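Local atomic coordinates of thioredoxin family protein (Streptococcus pneumoniae, PDB entry 2YP6), a protein that probably acts as a surface-exposed thioredoxin-fold lipoprotein oxidoreductase that helps the pneumococcus resist extracellular oxidative stress. Residues P122-F125 and Q126-Y130; L157-S160 and Q161-G165. All coordinates share one frame; numbering follows the deposited sequence.

Contact 1. Residues P122-F125 and Q126-Y130; sequences PQWF and QEQGY
Two nitrogens of Gln128 grip the carbonyl oxygen of Trp124. Backbone N of Gln128 lies 3.2 Å and its side-chain NE2 3.1 Å from Trp124 O, and they reach it from opposite faces of the carbonyl plane. A bend at chi2 (-45°) folds the Gln128 chain back for this second bond. The same bend lays the amide of Gln128 over the indole of Trp124, the planes 19° apart, while CG makes a CH-pi contact 3.8 Å from the centroid of the six-membered ring. Here helix 120-127 ends in a Schellman motif: Gly129, at positive phi, sends its N back to Gln126 O at 3.0 Å, and Tyr130 N turns back to Phe125 O at 3.3 Å. From this cap the Tyr130 side chain completes an aromatic cluster. Its CB sits over the centre of the Phe125 ring, 3.5 Å from the centroid, and its ring presents an edge to the Phe125 face, the planes at 72°. Toward Trp124 the same ring makes an offset edge-to-face pair, centroids 6.0 Å apart, while Gln128 CB covers one Tyr130 face. Lys116 adds a cation-pi contact to Trp124, and Met88, Pro89 and Met92 of helix 88-96 pack against Tyr130.

Contact 2. Residues L157-S160 and Q161-G165; sequences LIDS and QGKIG
Asp159 and Lys163 meet across the tight end of a beta hairpin, and the backbone bonds set its frame. Asp159 N donates to Lys163 O at 2.8 Å in a nearly straight bond (173°), and Gly165 N reaches Leu157 O, also at 2.8 Å. Between these bonds Ile158 and Ile164 form an antiparallel non-hydrogen-bonded pair. A type I turn from Asp159 to Gly162, closed by Gly162 N to Asp159 O at 3.0 Å, is followed by a G1 beta bulge at Gly162, whose positive phi carries the chain into the returning strand.

Side-chain bonds reinforce the turn. With chi1 at 74°, the Asp159 carboxylate sits between its own backbone N and carbonyl carbon, where OD1 accepts from Gln161 N at 2.8 Å, an Asx turn, and from Lys163 N at 2.9 Å. They approach from opposite faces of the carboxylate plane, fixing its rotation. A water bridges OD2 to Ile164 O. Within the turn Gln161, bent at chi2, brings NE2 to Ser160 OG at 3.0 Å, and that hydroxyl also bonds the C-terminal carboxylate of Asn185. Lys163 NZ forms a salt bridge with Asp48.

Van der Waals contacts add methyl CG2 of Ile158, 3.6 Å from Gly162 C, and Lys163 methylenes alongside the Asp159 carboxylate. Leu157 packs on Ala180 and Phe181 of helix 174-182, and Ile158 touches Val72 of strand 71-76.

In the fold
Contact 1 comes first along the chain, and the two lie on opposite sides of its centre, their own centres about 30 Å apart and their nearest atoms about 17 Å apart. Contact 1 ends the helix of the beta-alpha-beta unit made by strands 102-108 and 135-137, whereas contact 2 turns strand 154-158 into strand 164-169, an outermost strand of the same mixed sheet. Both belong to one thioredoxin-type fold, in whose sheet strands 102-108 and 71-76 stand between strands 135-137 and 154-158. The Trp124 side chain of contact 1 sits close to the disulfide-linked Cys81 and Cys84, probably the redox centre, but makes no contact with them; contact 2 is a structural turn packed beside the C-terminus.

Contact 1. Residues P122-F125 and Q126-Y130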
loop_
_atom_site.group_PDB
_atom_site.type_symbol
_atom_site.label_atom_id
_atom_site.label_comp_id
_atom_site.label_asym_id
_atom_site.label_seq_id
_atom_site.Cartn_x
_atom_site.Cartn_y
_atom_site.Cartn_z
ATOM N N PRO A 122 -8.863 -10.238 8.521
ATOM C CA PRO A 122 -9.866 -9.173 8.612
ATOM C C PRO A 122 -10.408 -8.978 10.020
ATOM O O PRO A 122 -10.663 -7.834 10.401
ATOM C CB PRO A 122 -10.954 -9.598 7.615
ATOM C CG PRO A 122 -10.630 -10.977 7.184
ATOM C CD PRO A 122 -9.234 -11.297 7.566
ATOM N N GLN A 123 -10.530 -10.057 10.786
ATOM C CA GLN A 123 -10.978 -9.975 12.164
ATOM C C GLN A 123 -9.979 -9.155 12.981
ATOM O O GLN A 123 -10.354 -8.223 13.708
ATOM C CB GLN A 123 -11.149 -11.389 12.760
ATOM C CG GLN A 123 -11.231 -11.404 14.295
ATOM C CD GLN A 123 -11.421 -12.808 14.897
ATOM O OE1 GLN A 123 -11.128 -13.827 14.261
ATOM N NE2 GLN A 123 -11.910 -12.855 16.133
ATOM N N TRP A 124 -8.703 -9.487 12.844
ATOM C CA TRP A 124 -7.646 -8.748 13.523
ATOM C C TRP A 124 -7.649 -7.250 13.124
ATOM O O TRP A 124 -7.533 -6.372 13.974
ATOM C CB TRP A 124 -6.284 -9.371 13.182
ATOM C CG TRP A 124 -5.148 -8.590 13.734
ATOM C CD1 TRP A 124 -4.649 -8.666 15.000
ATOM C CD2 TRP A 124 -4.372 -7.587 13.057
ATOM N NE1 TRP A 124 -3.607 -7.785 15.146
ATOM C CE2 TRP A 124 -3.421 -7.107 13.977
ATOM C CE3 TRP A 124 -4.385 -7.052 11.766
ATOM C CZ2 TRP A 124 -2.504 -6.112 13.652
ATOM C CZ3 TRP A 124 -3.466 -6.083 11.446
ATOM C CH2 TRP A 124 -2.535 -5.627 12.384
ATOM N N PHE A 125 -7.785 -6.983 11.832
ATOM C CA PHE A 125 -7.734 -5.623 11.297
ATOM C C PHE A 125 -8.821 -4.776 11.952
ATOM O O PHE A 125 -8.576 -3.667 12.434
ATOM C CB PHE A 125 -7.940 -5.703 9.782
ATOM C CG PHE A 125 -7.727 -4.412 9.044
ATOM C CD1 PHE A 125 -6.462 -3.978 8.728
ATOM C CD2 PHE A 125 -8.806 -3.669 8.631
ATOM C CE1 PHE A 125 -6.282 -2.806 8.027
ATOM C CE2 PHE A 125 -8.631 -2.511 7.937
ATOM C CZ PHE A 125 -7.371 -2.085 7.625
ATOM N N GLN A 126 -10.022 -5.332 11.990
ATOM C CA GLN A 126 -11.170 -4.634 12.562
ATOM C C GLN A 126 -11.015 -4.405 14.057
ATOM O O GLN A 126 -11.437 -3.375 14.569
ATOM C CB GLN A 126 -12.452 -5.407 12.255
ATOM C CG GLN A 126 -13.636 -4.965 13.087
ATOM C CD GLN A 126 -14.970 -5.194 12.388
ATOM O OE1 GLN A 126 -15.031 -5.827 11.326
ATOM N NE2 GLN A 126 -16.048 -4.667 12.978
ATOM N N GLU A 127 -10.402 -5.356 14.751
ATOM C CA GLU A 127 -10.217 -5.280 16.206
ATOM C C GLU A 127 -9.237 -4.174 16.586
ATOM O O GLU A 127 -9.279 -3.669 17.701
ATOM C CB GLU A 127 -9.654 -6.587 16.750
ATOM C CG GLU A 127 -10.639 -7.706 16.983
ATOM C CD GLU A 127 -9.933 -9.038 17.224
ATOM O OE1 GLU A 127 -8.773 -9.033 17.699
ATOM O OE2 GLU A 127 -10.532 -10.091 16.921
ATOM N N GLN A 128 -8.322 -3.843 15.681
ATOM C CA GLN A 128 -7.380 -2.751 15.917
ATOM C C GLN A 128 -8.048 -1.392 15.744
ATOM O O GLN A 128 -7.445 -0.369 16.035
ATOM C CB GLN A 128 -6.179 -2.839 14.957
ATOM C CG GLN A 128 -5.460 -4.194 14.917
ATOM C CD GLN A 128 -5.202 -4.788 16.285
ATOM O OE1 GLN A 128 -4.539 -4.184 17.122
ATOM N NE2 GLN A 128 -5.738 -5.989 16.521
ATOM N N GLY A 129 -9.286 -1.379 15.253
ATOM C CA GLY A 129 -9.964 -0.132 14.909
ATOM C C GLY A 129 -9.606 0.393 13.524
ATOM O O GLY A 129 -9.915 1.536 13.176
ATOM N N TYR A 130 -8.949 -0.431 12.715
ATOM C CA TYR A 130 -8.537 0.024 11.395
ATOM C C TYR A 130 -9.722 -0.067 10.444
ATOM O O TYR A 130 -10.563 -0.963 10.558
ATOM C CB TYR A 130 -7.356 -0.772 10.833
ATOM C CG TYR A 130 -6.108 -0.789 11.703
ATOM C CD1 TYR A 130 -5.850 0.215 12.639
ATOM C CD2 TYR A 130 -5.198 -1.825 11.600
ATOM C CE1 TYR A 130 -4.710 0.176 13.435
ATOM C CE2 TYR A 130 -4.071 -1.866 12.381
ATOM C CZ TYR A 130 -3.825 -0.880 13.288
ATOM O OH TYR A 130 -2.699 -0.962 14.058
#

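Contact 2. Residues L157-S160 and Q161-G165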
loop_
_atom_site.group_PDB
_atom_site.type_symbol
_atom_site.label_atom_id
_atom_site.label_comp_id
_atom_site.label_asym_id
_atom_site.label_seq_id
_atom_site.Cartn_x
_atom_site.Cartn_y
_atom_site.Cartn_z
ATOM N N LEU A 157 5.497 5.678 -3.970
ATOM C CA LEU A 157 4.619 6.760 -4.371
ATOM C C LEU A 157 4.714 6.861 -5.889
ATOM O O LEU A 157 5.763 7.213 -6.447
ATOM C CB LEU A 157 5.051 8.052 -3.675
ATOM C CG LEU A 157 5.214 8.015 -2.157
ATOM C CD1 LEU A 157 5.382 9.431 -1.594
ATOM C CD2 LEU A 157 4.053 7.305 -1.498
ATOM N N ILE A 158 3.628 6.474 -6.545
ATOM C CA ILE A 158 3.577 6.270 -7.973
ATOM C C ILE A 158 2.860 7.476 -8.592
ATOM O O ILE A 158 1.867 7.963 -8.066
ATOM C CB ILE A 158 2.800 4.951 -8.290
ATOM C CG1 ILE A 158 3.498 3.754 -7.631
ATOM C CG2 ILE A 158 2.641 4.724 -9.787
ATOM C CD1 ILE A 158 2.687 2.491 -7.698
ATOM N N ASP A 159 3.407 7.988 -9.691
ATOM C CA ASP A 159 2.888 9.215 -10.252
ATOM C C ASP A 159 1.680 8.948 -11.174
ATOM O O ASP A 159 1.291 7.801 -11.378
ATOM C CB ASP A 159 4.024 10.007 -10.936
ATOM C CG ASP A 159 4.487 9.413 -12.268
ATOM O OD1 ASP A 159 3.784 8.591 -12.890
ATOM O OD2 ASP A 159 5.560 9.842 -12.746
ATOM N N SER A 160 1.077 10.009 -11.705
ATOM C CA SER A 160 -0.169 9.866 -12.464
ATOM C C SER A 160 0.064 9.147 -13.774
ATOM O O SER A 160 -0.883 8.729 -14.410
ATOM C CB SER A 160 -0.819 11.225 -12.726
ATOM O OG SER A 160 -0.067 11.964 -13.644
ATOM N N GLN A 161 1.333 9.014 -14.171
ATOM C CA GLN A 161 1.674 8.333 -15.398
ATOM C C GLN A 161 2.059 6.874 -15.162
ATOM O O GLN A 161 2.456 6.191 -16.102
ATOM C CB GLN A 161 2.817 9.066 -16.098
ATOM C CG GLN A 161 2.579 10.565 -16.287
ATOM C CD GLN A 161 1.369 10.859 -17.152
ATOM O OE1 GLN A 161 1.356 10.549 -18.334
ATOM N NE2 GLN A 161 0.343 11.463 -16.559
ATOM N N GLY A 162 1.928 6.415 -13.914
ATOM C CA GLY A 162 2.237 5.044 -13.541
ATOM C C GLY A 162 3.706 4.745 -13.275
ATOM O O GLY A 162 4.073 3.569 -13.174
ATOM N N LYS A 163 4.533 5.795 -13.170
ATOM C CA LYS A 163 5.961 5.646 -12.876
ATOM C C LYS A 163 6.233 5.778 -11.400
ATOM O O LYS A 163 5.619 6.590 -10.718
ATOM C CB LYS A 163 6.801 6.737 -13.556
ATOM C CG LYS A 163 6.457 7.023 -14.971
ATOM C CD LYS A 163 6.688 5.875 -15.841
ATOM C CE LYS A 163 6.654 6.360 -17.274
ATOM N NZ LYS A 163 7.018 5.268 -18.192
ATOM N N ILE A 164 7.195 5.019 -10.901
ATOM C CA ILE A 164 7.615 5.201 -9.526
ATOM C C ILE A 164 8.203 6.615 -9.369
ATOM O O ILE A 164 9.169 6.986 -10.057
ATOM C CB ILE A 164 8.615 4.126 -9.091
ATOM C CG1 ILE A 164 7.931 2.756 -9.094
ATOM C CG2 ILE A 164 9.157 4.471 -7.693
ATOM C CD1 ILE A 164 8.883 1.590 -8.809
ATOM N N GLY A 165 7.613 7.405 -8.485
ATOM C CA GLY A 165 8.114 8.750 -8.202
ATOM C C GLY A 165 9.015 8.803 -6.988
ATOM O O GLY A 165 10.088 9.405 -7.040
HETATM O O HOH W 1 8.500 9.232 -11.691
#